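Local atomic coordinates of cyclopenase asqI (Emericella nidulans, PDB entry 5YY3), a protein that catalyses, as a zinc-dependent cyclopenase of the tyrosinase family, the conversion of 4'-methoxycyclopenin into 4'-methoxyviridicatin, with release of methyl isocyanate, in aspoquinolone biosynthesis. Residues I161-A164 against D165-H168; L172-Y175 against W176-Y180; G263-P266 against F267-W270; F455-S458 against K459-G463; M501-Y504 against H505-I508. All coordinates share one frame; numbering follows the deposited sequence.

Interaction 1. Residues I161-A164 against D165-H168; sequences ICTA and DTLH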
loop_
_atom_site.group_PDB
_atom_site.type_symbol
_atom_site.label_atom_id
_atom_site.label_comp_id
_atom_site.label_asym_id
_atom_site.label_seq_id
_atom_site.Cartn_x
_atom_site.Cartn_y
_atom_site.Cartn_z
ATOM N N ILE A 161 -3.979 -14.656 -11.579
ATOM C CA ILE A 161 -2.673 -14.127 -11.223
ATOM C C ILE A 161 -2.851 -12.989 -10.201
ATOM O O ILE A 161 -3.180 -11.865 -10.601
ATOM C CB ILE A 161 -1.921 -13.650 -12.496
ATOM C CG1 ILE A 161 -1.782 -14.806 -13.489
ATOM C CG2 ILE A 161 -0.530 -13.106 -12.175
ATOM C CD1 ILE A 161 -0.859 -14.510 -14.679
ATOM N N CYS A 162 -2.695 -13.283 -8.896
ATOM C CA CYS A 162 -2.763 -12.237 -7.843
ATOM C C CYS A 162 -1.298 -11.944 -7.482
ATOM O O CYS A 162 -0.609 -12.744 -6.826
ATOM C CB CYS A 162 -3.653 -12.620 -6.581
ATOM S SG CYS A 162 -4.870 -12.550 -5.030
ATOM N N THR A 163 -0.837 -10.784 -7.944
ATOM C CA THR A 163 0.552 -10.350 -7.872
ATOM C C THR A 163 0.590 -8.842 -7.563
ATOM O O THR A 163 -0.395 -8.149 -7.787
ATOM C CB THR A 163 1.265 -10.716 -9.210
ATOM O OG1 THR A 163 2.096 -11.869 -9.031
ATOM C CG2 THR A 163 2.044 -9.611 -9.789
ATOM N N ALA A 164 1.695 -8.323 -7.032
ATOM C CA ALA A 164 1.789 -6.886 -6.769
ATOM C C ALA A 164 1.621 -6.097 -8.063
ATOM O O ALA A 164 1.157 -4.963 -8.055
ATOM C CB ALA A 164 3.120 -6.532 -6.093
ATOM N N ASP A 165 2.003 -6.702 -9.176
ATOM C CA ASP A 165 1.882 -6.058 -10.469
ATOM C C ASP A 165 0.421 -6.015 -10.924
ATOM O O ASP A 165 0.052 -5.148 -11.688
ATOM C CB ASP A 165 2.743 -6.772 -11.525
ATOM C CG ASP A 165 4.236 -6.781 -11.176
ATOM O OD1 ASP A 165 4.691 -5.880 -10.426
ATOM O OD2 ASP A 165 4.970 -7.671 -11.683
ATOM N N THR A 166 -0.412 -6.944 -10.453
ATOM C CA THR A 166 -1.771 -7.063 -10.980
ATOM C C THR A 166 -2.842 -6.564 -10.005
ATOM O O THR A 166 -4.037 -6.589 -10.319
ATOM C CB THR A 166 -2.106 -8.529 -11.370
ATOM O OG1 THR A 166 -2.235 -9.344 -10.196
ATOM C CG2 THR A 166 -1.032 -9.110 -12.275
ATOM N N LEU A 167 -2.402 -6.107 -8.835
ATOM C CA LEU A 167 -3.285 -5.640 -7.778
ATOM C C LEU A 167 -3.406 -4.106 -7.712
ATOM O O LEU A 167 -3.199 -3.504 -6.658
ATOM C CB LEU A 167 -2.787 -6.186 -6.435
ATOM C CG LEU A 167 -2.984 -7.691 -6.252
ATOM C CD1 LEU A 167 -2.252 -8.191 -5.027
ATOM C CD2 LEU A 167 -4.473 -8.047 -6.167
ATOM N N HIS A 168 -3.738 -3.480 -8.835
ATOM C CA HIS A 168 -3.861 -2.025 -8.904
ATOM C C HIS A 168 -5.305 -1.660 -9.205
ATOM O O HIS A 168 -6.133 -2.541 -9.419
ATOM C CB HIS A 168 -2.911 -1.440 -9.964
ATOM C CG HIS A 168 -1.463 -1.701 -9.678
ATOM N ND1 HIS A 168 -0.776 -1.078 -8.657
ATOM C CD2 HIS A 168 -0.573 -2.551 -10.261
ATOM C CE1 HIS A 168 0.474 -1.512 -8.629
ATOM N NE2 HIS A 168 0.621 -2.411 -9.589
HETATM O O HOH W 1 -5.382 -9.466 -9.770
#
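The imidazole of His168 meets Ala164 at a slant: Ala164 O lies 3.0 Å from His168 NE2, but the angle is too poor for a hydrogen bond. The carboxylate of Asp165 is skirted by the methyl group of Thr163, whose CG2 packs 3.4 Å from Asp165 CB. Asp165 OD1 is committed to a salt bridge with Arg645 of the second subunit. The backbone makes a beta turn from Thr163 to Thr166, closed by Thr166 N bonding to Thr163 O at 2.9 Å. The side chain of Thr166 then folds back on the incoming chain. With chi1 at 70°, OG1 sits between its own N and carbonyl carbon, where it donates to Ile161 O at 2.7 Å and accepts from Thr163 N at 3.0 Å. A water donates to Thr166 O and, weakly, to Ile161 O. Cys162, just before the turn, forms a disulfide with Cys162 of the second subunit. Because one hydroxyl acts as both donor and acceptor, its rotation is probably fixed, and the chain leading from the intersubunit disulfide is tied to the turn that presents Asp165 to the neighbouring copy.

Interaction 2. Residues L172-Y175 against W176-Y180; sequences LLSY and WRDDY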
loop_
_atom_site.group_PDB
_atom_site.type_symbol
_atom_site.label_atom_id
_atom_site.label_comp_id
_atom_site.label_asym_id
_atom_site.label_seq_id
_atom_site.Cartn_x
_atom_site.Cartn_y
_atom_site.Cartn_z
ATOM N N LEU A 172 -9.094 -5.478 -6.632
ATOM C CA LEU A 172 -9.576 -6.189 -5.457
ATOM C C LEU A 172 -11.064 -6.543 -5.566
ATOM O O LEU A 172 -11.518 -7.525 -4.960
ATOM C CB LEU A 172 -9.308 -5.370 -4.187
ATOM C CG LEU A 172 -7.851 -5.360 -3.682
ATOM C CD1 LEU A 172 -7.715 -4.539 -2.396
ATOM C CD2 LEU A 172 -7.313 -6.783 -3.477
ATOM N N LEU A 173 -11.808 -5.758 -6.343
ATOM C CA LEU A 173 -13.265 -5.935 -6.495
ATOM C C LEU A 173 -13.624 -7.069 -7.453
ATOM O O LEU A 173 -14.794 -7.359 -7.701
ATOM C CB LEU A 173 -13.902 -4.649 -7.000
ATOM C CG LEU A 173 -13.777 -3.492 -6.010
ATOM C CD1 LEU A 173 -14.503 -2.250 -6.549
ATOM C CD2 LEU A 173 -14.339 -3.937 -4.658
ATOM N N SER A 174 -12.600 -7.688 -8.011
ATOM C CA SER A 174 -12.760 -8.828 -8.894
ATOM C C SER A 174 -13.723 -9.898 -8.338
ATOM O O SER A 174 -14.486 -10.490 -9.095
ATOM C CB SER A 174 -11.348 -9.391 -9.192
ATOM O OG SER A 174 -11.324 -10.797 -9.198
ATOM N N TYR A 175 -13.705 -10.132 -7.025
ATOM C CA TYR A 175 -14.598 -11.145 -6.420
ATOM C C TYR A 175 -16.073 -10.816 -6.679
ATOM O O TYR A 175 -16.921 -11.694 -6.873
ATOM C CB TYR A 175 -14.361 -11.279 -4.898
ATOM C CG TYR A 175 -14.847 -10.086 -4.090
ATOM C CD1 TYR A 175 -14.015 -8.988 -3.858
ATOM C CD2 TYR A 175 -16.138 -10.054 -3.565
ATOM C CE1 TYR A 175 -14.461 -7.894 -3.131
ATOM C CE2 TYR A 175 -16.594 -8.967 -2.852
ATOM C CZ TYR A 175 -15.753 -7.887 -2.628
ATOM O OH TYR A 175 -16.217 -6.798 -1.908
ATOM N N TRP A 176 -16.364 -9.527 -6.694
ATOM C CA TRP A 176 -17.709 -9.048 -6.891
ATOM C C TRP A 176 -18.056 -9.070 -8.384
ATOM O O TRP A 176 -19.125 -9.537 -8.767
ATOM C CB TRP A 176 -17.822 -7.641 -6.315
ATOM C CG TRP A 176 -19.175 -7.171 -5.926
ATOM C CD1 TRP A 176 -19.756 -7.300 -4.708
ATOM C CD2 TRP A 176 -20.093 -6.406 -6.736
ATOM N NE1 TRP A 176 -20.989 -6.687 -4.705
ATOM C CE2 TRP A 176 -21.216 -6.133 -5.933
ATOM C CE3 TRP A 176 -20.065 -5.937 -8.051
ATOM C CZ2 TRP A 176 -22.316 -5.409 -6.410
ATOM C CZ3 TRP A 176 -21.169 -5.218 -8.527
ATOM C CH2 TRP A 176 -22.276 -4.970 -7.708
ATOM N N ARG A 177 -17.154 -8.584 -9.230
ATOM C CA ARG A 177 -17.446 -8.544 -10.673
ATOM C C ARG A 177 -17.470 -9.933 -11.317
ATOM O O ARG A 177 -18.227 -10.167 -12.271
ATOM C CB ARG A 177 -16.436 -7.661 -11.397
ATOM C CG ARG A 177 -16.432 -6.190 -10.939
ATOM C CD ARG A 177 -15.540 -5.348 -11.861
ATOM N NE ARG A 177 -14.234 -5.979 -12.022
ATOM C CZ ARG A 177 -13.112 -5.570 -11.427
ATOM N NH1 ARG A 177 -13.103 -4.495 -10.646
ATOM N NH2 ARG A 177 -11.989 -6.235 -11.624
ATOM N N ASP A 178 -16.658 -10.858 -10.802
ATOM C CA ASP A 178 -16.623 -12.220 -11.337
ATOM C C ASP A 178 -17.630 -13.136 -10.669
ATOM O O ASP A 178 -17.659 -14.334 -10.954
ATOM C CB ASP A 178 -15.244 -12.847 -11.169
ATOM C CG ASP A 178 -14.222 -12.271 -12.101
ATOM O OD1 ASP A 178 -14.542 -12.031 -13.266
ATOM O OD2 ASP A 178 -13.066 -12.084 -11.664
ATOM N N ASP A 179 -18.421 -12.607 -9.747
ATOM C CA ASP A 179 -19.361 -13.465 -9.045
ATOM C C ASP A 179 -20.250 -14.207 -10.047
ATOM O O ASP A 179 -20.888 -13.591 -10.908
ATOM C CB ASP A 179 -20.200 -12.664 -8.062
ATOM C CG ASP A 179 -21.171 -13.529 -7.304
ATOM O OD1 ASP A 179 -22.199 -13.911 -7.894
ATOM O OD2 ASP A 179 -20.910 -13.833 -6.119
ATOM N N TYR A 180 -20.259 -15.533 -9.936
ATOM C CA TYR A 180 -21.006 -16.372 -10.862
ATOM C C TYR A 180 -22.471 -15.972 -10.921
ATOM O O TYR A 180 -23.060 -15.914 -11.992
ATOM C CB TYR A 180 -20.927 -17.867 -10.484
ATOM C CG TYR A 180 -21.846 -18.670 -11.376
ATOM C CD1 TYR A 180 -21.484 -18.951 -12.694
ATOM C CD2 TYR A 180 -23.118 -19.059 -10.945
ATOM C CE1 TYR A 180 -22.333 -19.639 -13.543
ATOM C CE2 TYR A 180 -23.977 -19.748 -11.792
ATOM C CZ TYR A 180 -23.571 -20.027 -13.093
ATOM O OH TYR A 180 -24.395 -20.708 -13.947
HETATM O O HOH W 2 -18.677 -12.835 -4.502
#
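Leu173 O, in the 3-10 segment that runs into helix 174-177, is gripped by two backbone donors. Arg177 N approaches in the carbonyl plane at 3.1 Å, with an N-H...O angle of 163°, while Trp176 N comes from above that plane at 2.9 Å. The next helical bond runs from Asp178 N to Ser174 O at 2.8 Å. Tyr175 has chi1 at 71°, which swings its ring back over the following peptide. There one face receives Trp176 CB in a CH-pi contact, 4.1 Å from the ring centroid, and the edge of the Trp176 indole is turned to the Tyr175 face in an offset T-shaped pair with planes 88° apart. Arg177 bends at chi3 and lays one face of its guanidinium over the Leu173-Ser174 backbone, with NH1 bonded to His170 O and Tyr225 OH. A water joins Tyr175 O to Asp179 OD2, donating to the latter at 2.9 Å. Asp179 is the N-cap of helix 180-193, its OD1 accepting from Leu182 N, and Lys461 bridges to OD2. A helical carbonyl and the N-cap carboxylate of the next helix, which carries the zinc ligands His186 and His190, thus share a water in a buried junction.

Interaction 3. Residues G263-P266 against F267-W270; sequences GYPP and FSTW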
loop_
_atom_site.group_PDB
_atom_site.type_symbol
_atom_site.label_atom_id
_atom_site.label_comp_id
_atom_site.label_asym_id
_atom_site.label_seq_id
_atom_site.Cartn_x
_atom_site.Cartn_y
_atom_site.Cartn_z
ATOM N N GLY A 263 -8.338 -9.361 -22.991
ATOM C CA GLY A 263 -8.623 -8.075 -22.396
ATOM C C GLY A 263 -8.033 -6.954 -23.229
ATOM O O GLY A 263 -8.152 -6.945 -24.450
ATOM N N TYR A 264 -7.384 -6.012 -22.556
ATOM C CA TYR A 264 -6.776 -4.861 -23.204
ATOM C C TYR A 264 -5.702 -4.326 -22.251
ATOM O O TYR A 264 -5.801 -4.517 -21.034
ATOM C CB TYR A 264 -7.838 -3.796 -23.541
ATOM C CG TYR A 264 -8.751 -3.459 -22.376
ATOM C CD1 TYR A 264 -8.326 -2.592 -21.384
ATOM C CD2 TYR A 264 -10.030 -4.016 -22.264
ATOM C CE1 TYR A 264 -9.116 -2.286 -20.319
ATOM C CE2 TYR A 264 -10.848 -3.708 -21.175
ATOM C CZ TYR A 264 -10.376 -2.835 -20.209
ATOM O OH TYR A 264 -11.136 -2.486 -19.112
ATOM N N PRO A 265 -4.656 -3.680 -22.795
ATOM C CA PRO A 265 -3.561 -3.189 -21.941
ATOM C C PRO A 265 -3.912 -1.910 -21.158
ATOM O O PRO A 265 -4.971 -1.322 -21.383
ATOM C CB PRO A 265 -2.437 -2.919 -22.953
ATOM C CG PRO A 265 -3.172 -2.621 -24.242
ATOM C CD PRO A 265 -4.360 -3.529 -24.232
ATOM N N PRO A 266 -3.030 -1.478 -20.246
ATOM C CA PRO A 266 -3.257 -0.187 -19.589
ATOM C C PRO A 266 -3.291 0.960 -20.586
ATOM O O PRO A 266 -2.573 0.918 -21.588
ATOM C CB PRO A 266 -2.057 -0.050 -18.652
ATOM C CG PRO A 266 -1.566 -1.436 -18.452
ATOM C CD PRO A 266 -1.835 -2.162 -19.719
ATOM N N PHE A 267 -4.129 1.955 -20.315
ATOM C CA PHE A 267 -4.287 3.131 -21.171
ATOM C C PHE A 267 -4.794 2.798 -22.576
ATOM O O PHE A 267 -4.448 3.464 -23.537
ATOM C CB PHE A 267 -2.967 3.913 -21.232
ATOM C CG PHE A 267 -2.553 4.473 -19.896
ATOM C CD1 PHE A 267 -1.798 3.712 -19.014
ATOM C CD2 PHE A 267 -2.953 5.743 -19.506
ATOM C CE1 PHE A 267 -1.431 4.213 -17.763
ATOM C CE2 PHE A 267 -2.584 6.251 -18.268
ATOM C CZ PHE A 267 -1.824 5.480 -17.387
ATOM N N SER A 268 -5.634 1.777 -22.682
ATOM C CA SER A 268 -6.424 1.557 -23.894
ATOM C C SER A 268 -7.452 2.669 -24.051
ATOM O O SER A 268 -7.839 3.306 -23.067
ATOM C CB SER A 268 -7.124 0.190 -23.842
ATOM O OG SER A 268 -6.163 -0.861 -23.802
ATOM N N THR A 269 -7.884 2.921 -25.282
ATOM C CA THR A 269 -8.928 3.913 -25.549
ATOM C C THR A 269 -9.884 3.403 -26.608
ATOM O O THR A 269 -9.612 2.393 -27.257
ATOM C CB THR A 269 -8.368 5.247 -26.068
ATOM O OG1 THR A 269 -7.848 5.054 -27.396
ATOM C CG2 THR A 269 -7.286 5.787 -25.157
ATOM N N TRP A 270 -11.000 4.098 -26.794
ATOM C CA TRP A 270 -11.798 3.900 -28.005
ATOM C C TRP A 270 -10.935 4.226 -29.216
ATOM O O TRP A 270 -9.980 5.016 -29.120
ATOM C CB TRP A 270 -13.044 4.781 -28.014
ATOM C CG TRP A 270 -14.186 4.290 -27.154
ATOM C CD1 TRP A 270 -14.182 3.229 -26.298
ATOM C CD2 TRP A 270 -15.501 4.850 -27.096
ATOM N NE1 TRP A 270 -15.419 3.093 -25.709
ATOM C CE2 TRP A 270 -16.244 4.082 -26.180
ATOM C CE3 TRP A 270 -16.121 5.937 -27.726
ATOM C CZ2 TRP A 270 -17.588 4.356 -25.886
ATOM C CZ3 TRP A 270 -17.445 6.213 -27.428
ATOM C CH2 TRP A 270 -18.166 5.428 -26.512
#
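Phe267 follows Pro266 with a left-handed backbone conformation (phi 62°), as suits the third position of a type II turn, and its side chain lies beside the proline. Phe267 CD1 packs 3.8 Å from Pro266 CB, and Asp499 of the third subunit also packs on Phe267. Ser268 carries the polar part of the contact. Its OG is turned back beside its own N, anti to the carbonyl carbon (chi1 -63°), and donates to Pro265 O at 2.7 Å, tilted 31° from the carbonyl plane. The backbone adds a weak bond from Ser268 N to the same oxygen, 3.4 Å long, so the hydroxyl provides the shorter of the two links closing the turn. The hydroxyl oxygen also lies against carbon: Pro265 CD is 3.2 Å from Ser268 OG, and Tyr264 CB is 3.4 Å from it on the approach to the turn. Tyr264 sends its own hydroxyl away to Asp390. Beyond the serine, Thr269 OG1 donates to Trp270 O at 2.7 Å, and Trp270 leaves the turn to pack among Trp240, Tyr243 and Phe363. Pro265 to Ser268 form a type II beta turn with Pro266 and Phe267 at its corners, and the backbone bonds of Phe267 and Ser268 to Leu247 make it the classic pairing of a type II turn with a G1 beta bulge.

Interaction 4. Residues F455-S458 against K459-G463; sequences FMES and KAKLG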
loop_
_atom_site.group_PDB
_atom_site.type_symbol
_atom_site.label_atom_id
_atom_site.label_comp_id
_atom_site.label_asym_id
_atom_site.label_seq_id
_atom_site.Cartn_x
_atom_site.Cartn_y
_atom_site.Cartn_z
ATOM N N PHE A 455 -16.339 -22.186 -11.572
ATOM C CA PHE A 455 -17.426 -21.290 -11.967
ATOM C C PHE A 455 -16.924 -19.879 -12.329
ATOM O O PHE A 455 -17.675 -18.900 -12.226
ATOM C CB PHE A 455 -18.466 -21.174 -10.851
ATOM C CG PHE A 455 -19.397 -22.360 -10.734
ATOM C CD1 PHE A 455 -19.021 -23.492 -10.032
ATOM C CD2 PHE A 455 -20.663 -22.326 -11.311
ATOM C CE1 PHE A 455 -19.892 -24.581 -9.910
ATOM C CE2 PHE A 455 -21.534 -23.410 -11.187
ATOM C CZ PHE A 455 -21.142 -24.537 -10.486
ATOM N N MET A 456 -15.655 -19.784 -12.733
ATOM C CA MET A 456 -15.047 -18.531 -13.209
ATOM C C MET A 456 -15.055 -17.376 -12.203
ATOM O O MET A 456 -15.170 -16.220 -12.594
ATOM C CB MET A 456 -15.729 -18.071 -14.503
ATOM C CG MET A 456 -15.642 -19.113 -15.623
ATOM S SD MET A 456 -13.937 -19.637 -15.917
ATOM C CE MET A 456 -14.121 -21.374 -16.327
ATOM N N GLU A 457 -14.904 -17.681 -10.919
ATOM C CA GLU A 457 -14.847 -16.643 -9.886
ATOM C C GLU A 457 -13.404 -16.370 -9.469
ATOM O O GLU A 457 -12.515 -17.184 -9.710
ATOM C CB GLU A 457 -15.683 -17.045 -8.668
ATOM C CG GLU A 457 -17.150 -17.267 -8.984
ATOM C CD GLU A 457 -17.973 -17.592 -7.750
ATOM O OE1 GLU A 457 -17.494 -18.332 -6.873
ATOM O OE2 GLU A 457 -19.111 -17.107 -7.659
ATOM N N SER A 458 -13.165 -15.217 -8.853
ATOM C CA SER A 458 -11.810 -14.891 -8.416
ATOM C C SER A 458 -11.798 -14.215 -7.058
ATOM O O SER A 458 -12.764 -13.545 -6.687
ATOM C CB SER A 458 -11.112 -14.008 -9.449
ATOM O OG SER A 458 -11.890 -12.857 -9.745
ATOM N N LYS A 459 -10.705 -14.440 -6.322
ATOM C CA LYS A 459 -10.358 -13.729 -5.088
ATOM C C LYS A 459 -11.226 -14.081 -3.871
ATOM O O LYS A 459 -10.700 -14.239 -2.776
ATOM C CB LYS A 459 -10.380 -12.210 -5.332
ATOM C CG LYS A 459 -9.261 -11.724 -6.275
ATOM C CD LYS A 459 -8.833 -10.283 -5.944
ATOM C CE LYS A 459 -7.699 -9.793 -6.847
ATOM N NZ LYS A 459 -8.047 -9.859 -8.312
ATOM N N ALA A 460 -12.538 -14.199 -4.060
ATOM C CA ALA A 460 -13.453 -14.577 -2.977
ATOM C C ALA A 460 -14.856 -14.874 -3.511
ATOM O O ALA A 460 -15.168 -14.584 -4.666
ATOM C CB ALA A 460 -13.525 -13.476 -1.915
ATOM N N LYS A 461 -15.674 -15.487 -2.662
ATOM C CA LYS A 461 -17.109 -15.603 -2.881
ATOM C C LYS A 461 -17.806 -14.913 -1.718
ATOM O O LYS A 461 -17.753 -15.413 -0.595
ATOM C CB LYS A 461 -17.559 -17.066 -2.966
ATOM C CG LYS A 461 -19.074 -17.245 -3.134
ATOM C CD LYS A 461 -19.534 -16.723 -4.498
ATOM C CE LYS A 461 -21.021 -16.927 -4.726
ATOM N NZ LYS A 461 -21.396 -16.743 -6.163
ATOM N N LEU A 462 -18.432 -13.768 -1.971
ATOM C CA LEU A 462 -19.085 -13.014 -0.905
ATOM C C LEU A 462 -20.350 -13.746 -0.456
ATOM O O LEU A 462 -20.969 -14.488 -1.222
ATOM C CB LEU A 462 -19.419 -11.599 -1.364
ATOM C CG LEU A 462 -20.099 -10.700 -0.314
ATOM C CD1 LEU A 462 -19.192 -10.494 0.892
ATOM C CD2 LEU A 462 -20.520 -9.354 -0.895
ATOM N N GLY A 463 -20.718 -13.548 0.798
ATOM C CA GLY A 463 -21.956 -14.067 1.338
ATOM C C GLY A 463 -22.270 -13.276 2.589
ATOM O O GLY A 463 -21.461 -12.455 3.042
#
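Lys459, at phi 72° and psi -42°, is the central residue of a classic gamma turn, in which Ala460 N bonds to Ser458 O at 2.7 Å. The turn leads into strand 461-475 of the hemocyanin-type C-terminal domain and brings the side chains of Glu457 and Lys461 together across its mouth. Glu457 stays extended beyond CG, while Lys461 starts anti to the backbone N (chi1 177°) and bends at chi2, so that the two cross obliquely and meet in a salt bridge. Both ends have further partners. Glu457 OE1 accepts from Tyr541 OH and Ala452 N, and OE2 from Tyr180 N; Lys461 NZ also bridges Asp179 and Asp181, and Lys461 makes a cation-pi contact with Tyr541. This buried network would be expected to keep both groups charged. Lys459 NZ forms a salt bridge with Glu160. In the Glu457-Lys461 bridge, Lys461 NZ lies 2.8 Å from Glu457 OE2, on its syn lone pair, and Lys461 CD is 3.2 Å from the same oxygen.

Interaction 5. Residues M501-Y504 against H505-I508; sequences MNDY and HSWI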
loop_
_atom_site.group_PDB
_atom_site.type_symbol
_atom_site.label_atom_id
_atom_site.label_comp_id
_atom_site.label_asym_id
_atom_site.label_seq_id
_atom_site.Cartn_x
_atom_site.Cartn_y
_atom_site.Cartn_z
ATOM N N MET A 501 -25.213 9.059 1.709
ATOM C CA MET A 501 -26.634 9.147 2.052
ATOM C C MET A 501 -27.419 10.314 1.435
ATOM O O MET A 501 -28.617 10.176 1.187
ATOM C CB MET A 501 -26.728 9.173 3.586
ATOM C CG MET A 501 -27.987 9.678 4.192
ATOM S SD MET A 501 -27.769 9.848 5.972
ATOM C CE MET A 501 -26.117 10.465 6.005
ATOM N N ASN A 502 -26.773 11.447 1.160
ATOM C CA ASN A 502 -27.504 12.582 0.570
ATOM C C ASN A 502 -27.568 12.592 -0.961
ATOM O O ASN A 502 -28.032 13.556 -1.564
ATOM C CB ASN A 502 -26.906 13.903 1.037
ATOM C CG ASN A 502 -27.238 14.203 2.467
ATOM O OD1 ASN A 502 -28.302 13.812 2.975
ATOM N ND2 ASN A 502 -26.336 14.896 3.140
ATOM N N ASP A 503 -27.076 11.532 -1.579
ATOM C CA ASP A 503 -27.220 11.352 -3.008
ATOM C C ASP A 503 -28.345 10.364 -3.252
ATOM O O ASP A 503 -28.245 9.202 -2.841
ATOM C CB ASP A 503 -25.910 10.849 -3.619
ATOM C CG ASP A 503 -26.047 10.470 -5.070
ATOM O OD1 ASP A 503 -26.892 11.075 -5.769
ATOM O OD2 ASP A 503 -25.297 9.572 -5.519
ATOM N N TYR A 504 -29.417 10.837 -3.889
ATOM C CA TYR A 504 -30.559 10.003 -4.271
ATOM C C TYR A 504 -30.131 8.676 -4.889
ATOM O O TYR A 504 -30.666 7.619 -4.564
ATOM C CB TYR A 504 -31.442 10.721 -5.293
ATOM C CG TYR A 504 -32.026 12.060 -4.891
ATOM C CD1 TYR A 504 -33.094 12.147 -3.988
ATOM C CD2 TYR A 504 -31.545 13.241 -5.456
ATOM C CE1 TYR A 504 -33.641 13.377 -3.643
ATOM C CE2 TYR A 504 -32.084 14.468 -5.121
ATOM C CZ TYR A 504 -33.135 14.532 -4.208
ATOM O OH TYR A 504 -33.677 15.761 -3.877
ATOM N N HIS A 505 -29.166 8.746 -5.797
ATOM C CA HIS A 505 -28.841 7.609 -6.646
ATOM C C HIS A 505 -27.913 6.636 -5.958
ATOM O O HIS A 505 -27.604 5.580 -6.515
ATOM C CB HIS A 505 -28.246 8.116 -7.952
ATOM C CG HIS A 505 -29.084 9.177 -8.582
ATOM N ND1 HIS A 505 -30.124 8.892 -9.436
ATOM C CD2 HIS A 505 -29.099 10.524 -8.406
ATOM C CE1 HIS A 505 -30.723 10.016 -9.786
ATOM N NE2 HIS A 505 -30.121 11.018 -9.168
ATOM N N SER A 506 -27.496 6.981 -4.738
ATOM C CA SER A 506 -26.657 6.087 -3.946
ATOM C C SER A 506 -27.494 5.160 -3.077
ATOM O O SER A 506 -26.964 4.224 -2.469
ATOM C CB SER A 506 -25.690 6.880 -3.079
ATOM O OG SER A 506 -24.668 7.464 -3.878
ATOM N N TRP A 507 -28.797 5.409 -3.019
ATOM C CA TRP A 507 -29.651 4.552 -2.238
ATOM C C TRP A 507 -29.879 3.241 -2.965
ATOM O O TRP A 507 -30.239 3.217 -4.145
ATOM C CB TRP A 507 -30.967 5.260 -1.914
ATOM C CG TRP A 507 -30.764 6.242 -0.828
ATOM C CD1 TRP A 507 -30.390 7.557 -0.963
ATOM C CD2 TRP A 507 -30.867 5.996 0.582
ATOM N NE1 TRP A 507 -30.276 8.145 0.277
ATOM C CE2 TRP A 507 -30.564 7.208 1.242
ATOM C CE3 TRP A 507 -31.203 4.874 1.350
ATOM C CZ2 TRP A 507 -30.580 7.327 2.632
ATOM C CZ3 TRP A 507 -31.214 4.994 2.743
ATOM C CH2 TRP A 507 -30.905 6.210 3.365
ATOM N N ILE A 508 -29.638 2.159 -2.234
ATOM C CA ILE A 508 -29.757 0.789 -2.719
ATOM C C ILE A 508 -31.090 0.162 -2.278
ATOM O O ILE A 508 -31.395 0.132 -1.080
ATOM C CB ILE A 508 -28.611 -0.071 -2.173
ATOM C CG1 ILE A 508 -27.256 0.447 -2.660
ATOM C CG2 ILE A 508 -28.832 -1.538 -2.498
ATOM C CD1 ILE A 508 -26.072 -0.234 -1.981
HETATM O O HOH W 3 -31.417 5.091 -5.479
#
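Asp503 holds its carboxylate anti to the backbone N (chi1 172°), while Ser506 turns OG beside its own N, and the two meet across the 3-10 turn of residues 504-506. Ser506 OG donates to Asp503 OD2 at 2.7 Å, reaching it on the anti side and 31° out of the carboxylate plane. The other oxygen, Asp503 OD1, takes a weak bond from His505 N at 3.3 Å, in the manner of an Asx turn, and lies at the edge of the His505 imidazole. One face of that imidazole is covered by Tyr504 CB in a CH-pi contact. His505 NE2 is buried without a polar partner in the model. The backbone closes the turn with Ser506 N bonded to Asp503 O at 3.0 Å and Trp507 N to Tyr504 O at 3.3 Å. Trp507 folds its indole back along the incoming chain: NE1 donates to Met501 O at 2.8 Å, the oxygen lying 23° out of the indole plane, and Met501 CG runs beside Trp507 CZ2 at 3.8 Å. A water donating to both Tyr504 O and Trp507 O ties the two carbonyls together. The whole turn connects strand 487-497 to strand 508-517. Around it, Arg405 of helix 391-410 bridges Asp503 OD1, the same helix packs on His505, Phe606 stacks on Trp507, and helix 623-626 touches Met501, Tyr504 and Trp507.

Interactions 1, 2 and 4 adjoin one another, linking the hemocyanin copper-type region to the C-terminal ig-like region. Interactions 2 and 4 are most intimately joined, their centres 6 Å apart, with Tyr175 CB 3.3 Å from Ser458 O. Leu167 CD2 connects interaction 1 to both, lying 4.1 Å from Leu172 CD2 and 3.7 Å from Lys459 CE; interactions 1 and 4 also both touch the second subunit. Interactions 3 and 5 stand apart, their centres 31 Å from each other, and each packs on the third subunit. Towards the zinc site, the side chains of Asp179 and His186 are about 9 Å apart, and those of His505 and His218 about 11 Å.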